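Local structure of MucR Phosphodiesterase (5M1T) at residues S177-T190 / L201-I213. The protein belongs to the EAL-domain family of metal-dependent phosphodiesterases and here holds two magnesium ions and the ligand C2E. Sequence-based numbering, arbitrary orientation.
Sequences SAMGVGISIDDFGT and LPASELKIDRGFI. With MG (magnesium ion), chain E; MG (magnesium ion), chain D; C2E (9,9'-[(2R,3R,3aS,5S,7aR,9R,10R,10aS,12S,14aR)-3,5,10,12-tetrahydroxy-5,12-dioxidooctahydro-2H,7H-difuro[3,2-d:3',2'-j][1,3,7,9,2,8]tetraoxadiphosphacyclododecine-2,9-diyl]bis(2-amino-1,9-dihydro-6H-purin-6-one)), chain C.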
# COMPACT_ATOMS: atom_id res chain seq x y z
N SER A 177 -11.21 4.38 -9.42
CA SER A 177 -12.21 4.25 -10.48
C SER A 177 -13.36 5.26 -10.32
O SER A 177 -13.90 5.76 -11.30
CB SER A 177 -12.77 2.82 -10.48
OG SER A 177 -13.75 2.71 -11.45
N ALA A 178 -13.73 5.55 -9.08
CA ALA A 178 -14.76 6.55 -8.79
C ALA A 178 -14.27 7.96 -9.18
O ALA A 178 -15.08 8.81 -9.53
CB ALA A 178 -15.14 6.51 -7.30
N MET A 179 -12.97 8.20 -9.10
CA MET A 179 -12.37 9.47 -9.56
C MET A 179 -12.38 9.57 -11.08
O MET A 179 -12.18 10.64 -11.63
CB MET A 179 -10.92 9.57 -9.14
CG MET A 179 -10.66 9.67 -7.66
SD MET A 179 -8.88 9.53 -7.38
CE MET A 179 -8.26 10.80 -8.48
N GLY A 180 -12.58 8.45 -11.76
CA GLY A 180 -12.64 8.44 -13.22
C GLY A 180 -11.39 7.92 -13.89
O GLY A 180 -11.28 7.97 -15.09
N VAL A 181 -10.44 7.43 -13.12
CA VAL A 181 -9.19 6.89 -13.66
C VAL A 181 -9.39 5.46 -14.20
O VAL A 181 -10.08 4.64 -13.60
CB VAL A 181 -8.10 6.85 -12.56
CG1 VAL A 181 -6.85 6.17 -13.09
CG2 VAL A 181 -7.77 8.25 -12.07
N GLY A 182 -8.78 5.17 -15.34
CA GLY A 182 -8.87 3.82 -15.91
C GLY A 182 -7.93 2.87 -15.16
O GLY A 182 -6.83 3.27 -14.77
N ILE A 183 -8.36 1.62 -14.97
CA ILE A 183 -7.55 0.62 -14.27
C ILE A 183 -7.25 -0.58 -15.18
O ILE A 183 -8.16 -1.23 -15.67
CB ILE A 183 -8.26 0.08 -13.01
CG1 ILE A 183 -8.63 1.21 -12.06
CG2 ILE A 183 -7.42 -1.00 -12.33
CD1 ILE A 183 -7.43 1.90 -11.47
N SER A 184 -5.96 -0.86 -15.37
CA SER A 184 -5.51 -1.97 -16.19
C SER A 184 -4.78 -3.01 -15.33
O SER A 184 -3.98 -2.66 -14.44
CB SER A 184 -4.59 -1.44 -17.29
OG SER A 184 -4.08 -2.50 -18.10
N ILE A 185 -5.08 -4.29 -15.56
CA ILE A 185 -4.34 -5.38 -14.91
C ILE A 185 -3.24 -5.88 -15.85
O ILE A 185 -3.50 -6.50 -16.87
CB ILE A 185 -5.24 -6.56 -14.54
CG1 ILE A 185 -6.45 -6.12 -13.74
CG2 ILE A 185 -4.46 -7.62 -13.76
CD1 ILE A 185 -6.18 -5.43 -12.43
N ASP A 186 -2.00 -5.60 -15.47
CA ASP A 186 -0.85 -5.79 -16.32
C ASP A 186 -0.25 -7.22 -16.18
O ASP A 186 -0.57 -7.96 -15.24
CB ASP A 186 0.21 -4.76 -15.86
CG ASP A 186 1.25 -4.45 -16.92
OD1 ASP A 186 1.22 -5.05 -18.05
OD2 ASP A 186 2.09 -3.58 -16.59
N ASP A 187 0.65 -7.58 -17.09
CA ASP A 187 1.34 -8.89 -17.03
C ASP A 187 0.39 -10.06 -16.77
O ASP A 187 0.71 -11.00 -16.03
CB ASP A 187 2.45 -8.88 -15.97
CG ASP A 187 3.55 -7.85 -16.26
OD1 ASP A 187 3.59 -7.24 -17.37
OD2 ASP A 187 4.37 -7.67 -15.34
N PHE A 188 -0.78 -10.01 -17.39
CA PHE A 188 -1.80 -10.98 -17.09
C PHE A 188 -1.39 -12.36 -17.65
O PHE A 188 -0.83 -12.48 -18.73
CB PHE A 188 -3.17 -10.54 -17.59
CG PHE A 188 -4.29 -11.29 -16.97
CD1 PHE A 188 -4.81 -10.91 -15.75
CD2 PHE A 188 -4.82 -12.43 -17.60
CE1 PHE A 188 -5.83 -11.62 -15.15
CE2 PHE A 188 -5.85 -13.13 -17.01
CZ PHE A 188 -6.36 -12.73 -15.77
N GLY A 189 -1.60 -13.37 -16.82
CA GLY A 189 -1.23 -14.73 -17.16
C GLY A 189 -0.05 -15.17 -16.32
O GLY A 189 0.17 -16.37 -16.16
N THR A 190 0.68 -14.20 -15.76
CA THR A 190 1.85 -14.50 -14.92
C THR A 190 1.57 -14.73 -13.44
O THR A 190 2.43 -15.21 -12.72
CB THR A 190 2.93 -13.39 -15.01
OG1 THR A 190 2.44 -12.20 -14.41
CG2 THR A 190 3.30 -13.13 -16.44
N LEU A 201 -13.28 -6.43 -9.28
CA LEU A 201 -12.39 -5.31 -9.48
C LEU A 201 -12.90 -4.41 -10.61
O LEU A 201 -13.35 -4.90 -11.64
CB LEU A 201 -10.95 -5.78 -9.78
CG LEU A 201 -10.22 -6.56 -8.67
CD1 LEU A 201 -8.84 -7.01 -9.14
CD2 LEU A 201 -10.09 -5.76 -7.39
N PRO A 202 -12.82 -3.09 -10.42
CA PRO A 202 -13.25 -2.13 -11.45
C PRO A 202 -12.16 -1.90 -12.49
O PRO A 202 -11.80 -0.75 -12.78
CB PRO A 202 -13.52 -0.85 -10.65
CG PRO A 202 -12.59 -0.95 -9.49
CD PRO A 202 -12.32 -2.42 -9.22
N ALA A 203 -11.60 -2.99 -13.01
CA ALA A 203 -10.64 -2.93 -14.06
C ALA A 203 -11.39 -2.67 -15.34
O ALA A 203 -12.56 -2.94 -15.43
CB ALA A 203 -9.86 -4.23 -14.15
N SER A 204 -10.69 -2.14 -16.31
CA SER A 204 -11.24 -1.83 -17.61
C SER A 204 -10.56 -2.64 -18.66
O SER A 204 -11.11 -2.83 -19.71
CB SER A 204 -11.01 -0.35 -17.92
OG SER A 204 -12.03 0.40 -17.35
N GLU A 205 -9.34 -3.07 -18.39
CA GLU A 205 -8.58 -3.86 -19.37
C GLU A 205 -7.62 -4.87 -18.72
O GLU A 205 -7.13 -4.65 -17.61
CB GLU A 205 -7.82 -2.94 -20.34
CG GLU A 205 -6.70 -2.18 -19.73
CD GLU A 205 -5.82 -1.38 -20.71
OE1 GLU A 205 -6.33 -0.78 -21.71
OE2 GLU A 205 -4.58 -1.34 -20.43
N LEU A 206 -7.40 -5.98 -19.42
CA LEU A 206 -6.31 -6.86 -19.12
C LEU A 206 -5.25 -6.73 -20.20
O LEU A 206 -5.59 -6.60 -21.38
CB LEU A 206 -6.77 -8.30 -19.03
CG LEU A 206 -8.00 -8.62 -18.21
CD1 LEU A 206 -8.24 -10.11 -18.37
CD2 LEU A 206 -7.84 -8.26 -16.73
N LYS A 207 -3.99 -6.81 -19.77
CA LYS A 207 -2.84 -6.80 -20.70
C LYS A 207 -2.14 -8.16 -20.68
O LYS A 207 -1.46 -8.51 -19.71
CB LYS A 207 -1.84 -5.71 -20.37
CG LYS A 207 -2.48 -4.36 -20.15
CD LYS A 207 -1.46 -3.24 -20.12
CE LYS A 207 -1.16 -2.69 -21.51
NZ LYS A 207 0.09 -1.83 -21.46
N ILE A 208 -2.26 -8.89 -21.78
CA ILE A 208 -1.62 -10.18 -21.87
C ILE A 208 -0.10 -10.04 -21.79
O ILE A 208 0.48 -9.22 -22.53
CB ILE A 208 -1.95 -10.92 -23.18
CG1 ILE A 208 -3.46 -11.07 -23.35
CG2 ILE A 208 -1.27 -12.27 -23.15
CD1 ILE A 208 -3.86 -11.35 -24.78
N ASP A 209 0.55 -10.83 -20.93
CA ASP A 209 1.99 -10.66 -20.74
C ASP A 209 2.72 -11.00 -22.03
O ASP A 209 2.38 -11.99 -22.70
CB ASP A 209 2.54 -11.51 -19.64
CG ASP A 209 4.02 -11.23 -19.39
OD1 ASP A 209 4.36 -10.10 -18.97
OD2 ASP A 209 4.86 -12.11 -19.66
N ARG A 210 3.72 -10.19 -22.36
CA ARG A 210 4.49 -10.37 -23.58
C ARG A 210 5.12 -11.73 -23.67
O ARG A 210 5.36 -12.19 -24.77
CB ARG A 210 5.58 -9.31 -23.72
CG ARG A 210 6.66 -9.33 -22.64
CD ARG A 210 7.69 -8.23 -22.95
NE ARG A 210 8.68 -7.87 -21.94
CZ ARG A 210 8.42 -7.42 -20.70
NH1 ARG A 210 7.17 -7.37 -20.19
NH2 ARG A 210 9.46 -7.04 -19.93
N GLY A 211 5.39 -12.36 -22.53
CA GLY A 211 5.95 -13.72 -22.51
C GLY A 211 5.12 -14.72 -23.29
O GLY A 211 5.65 -15.59 -24.00
N PHE A 212 3.81 -14.58 -23.22
CA PHE A 212 2.92 -15.49 -23.94
C PHE A 212 2.85 -15.22 -25.43
O PHE A 212 2.65 -16.15 -26.24
CB PHE A 212 1.52 -15.43 -23.35
CG PHE A 212 1.48 -15.83 -21.91
CD1 PHE A 212 1.62 -17.15 -21.56
CD2 PHE A 212 1.35 -14.88 -20.92
CE1 PHE A 212 1.60 -17.55 -20.26
CE2 PHE A 212 1.34 -15.25 -19.60
CZ PHE A 212 1.48 -16.60 -19.27
N ILE A 213 3.05 -13.97 -25.81
CA ILE A 213 3.09 -13.62 -27.23
C ILE A 213 4.37 -14.16 -27.88
O ILE A 213 4.34 -14.72 -28.96
CB ILE A 213 3.00 -12.10 -27.42
CG1 ILE A 213 1.77 -11.54 -26.69
CG2 ILE A 213 3.00 -11.73 -28.88
CD1 ILE A 213 0.48 -12.27 -26.92
MG MG E . 2.97 -5.87 -19.18
MG MG D . 2.79 -2.04 -17.95
P1 C2E C . 5.69 -3.68 -18.54
O2P C2E C . 4.68 -2.89 -17.76
O1P C2E C . 5.25 -5.06 -18.96
O5' C2E C . 6.07 -2.81 -19.83
C5' C2E C . 6.19 -3.41 -21.10
C4' C2E C . 7.63 -3.81 -21.37
O4' C2E C . 7.65 -4.59 -22.58
C3' C2E C . 8.53 -2.62 -21.61
O3' C2E C . 9.84 -2.94 -21.14
C2' C2E C . 8.56 -2.47 -23.11
O2' C2E C . 9.75 -1.83 -23.59
C1' C2E C . 8.54 -3.95 -23.50
N9 C2E C . 8.06 -4.19 -24.86
C8 C2E C . 7.02 -3.60 -25.48
N7 C2E C . 6.87 -4.09 -26.72
C5 C2E C . 7.82 -5.03 -26.90
C6 C2E C . 8.21 -5.93 -27.99
O6 C2E C . 7.57 -5.93 -29.07
N1 C2E C . 9.26 -6.74 -27.76
C2 C2E C . 9.95 -6.74 -26.60
N2 C2E C . 11.00 -7.57 -26.43
N3 C2E C . 9.63 -5.94 -25.56
C4 C2E C . 8.60 -5.08 -25.67
P11 C2E C . 10.67 -1.90 -20.24
O21 C2E C . 10.47 -0.50 -20.80
O11 C2E C . 12.11 -2.27 -20.27
O5A C2E C . 10.05 -1.97 -18.76
C5A C2E C . 10.09 -3.22 -18.07
C4A C2E C . 9.18 -3.16 -16.86
O4A C2E C . 9.58 -2.10 -15.99
C3A C2E C . 7.76 -2.81 -17.20
O3A C2E C . 7.03 -3.93 -17.67
C2A C2E C . 7.23 -2.27 -15.90
O2A C2E C . 6.88 -3.32 -15.01
C1A C2E C . 8.43 -1.56 -15.33
N91 C2E C . 8.31 -0.09 -15.55
C81 C2E C . 8.64 0.63 -16.64
N71 C2E C . 8.41 1.96 -16.43
C51 C2E C . 7.92 2.07 -15.18
C61 C2E C . 7.45 3.16 -14.31
O61 C2E C . 7.45 4.34 -14.73
N11 C2E C . 7.02 2.85 -13.08
C21 C2E C . 7.00 1.57 -12.63
N21 C2E C . 6.56 1.31 -11.39
N31 C2E C . 7.41 0.51 -13.37
C41 C2E C . 7.85 0.72 -14.62
O HOH W 1 -11.14 1.21 -14.79
O HOH W 2 2.75 -2.92 -19.93
O HOH W 3 4.34 -7.61 -19.27
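S184 and E205, paired across two parallel strands, also join through their side chains: S184 OG donates to the anti lone pair of E205 OE2 at 2.7 Å, while E205 OE1 salt-bridges K53. In E205, chi1 69° places CG between backbone N and carbonyl carbon, and the extended chain then runs beside S184. The aliphatic part of K207 borders the same hydroxyl, CG 3.2 Å from S184 OG, and its amine salt-bridges E65 and E156. On the other face, I185 and L206 lie side by side, I185 CB 3.8 Å from L206 CD2. L206 CD1 makes a CH-pi contact over the centre of the F188 ring, 4.0 Å from the centroid and 7° off the normal. Strands 182-188 and 205-208 belong to a beta-alpha-beta unit of the TIM-like barrel of the EAL domain; a beta bulge shifts their register, since I185 O accepts from K207 N but K207 O from F188 N, not D187 N. Just there D186 bridges both magnesium ions, one per carboxylate oxygen, and D187 OD1 binds, at 2.4 Å, the ion that D186 OD1 also holds. D187 and D209 bring two acceptors together, OD1 to OD1 3.4 Å, with carboxylate planes 81° apart. D209 also caps the following helix: OD2 accepts from G211 N at 2.9 Å, above the carboxylate plane. The F212 ring presents its edge to the backbone, CZ 3.4 Å from G189 O.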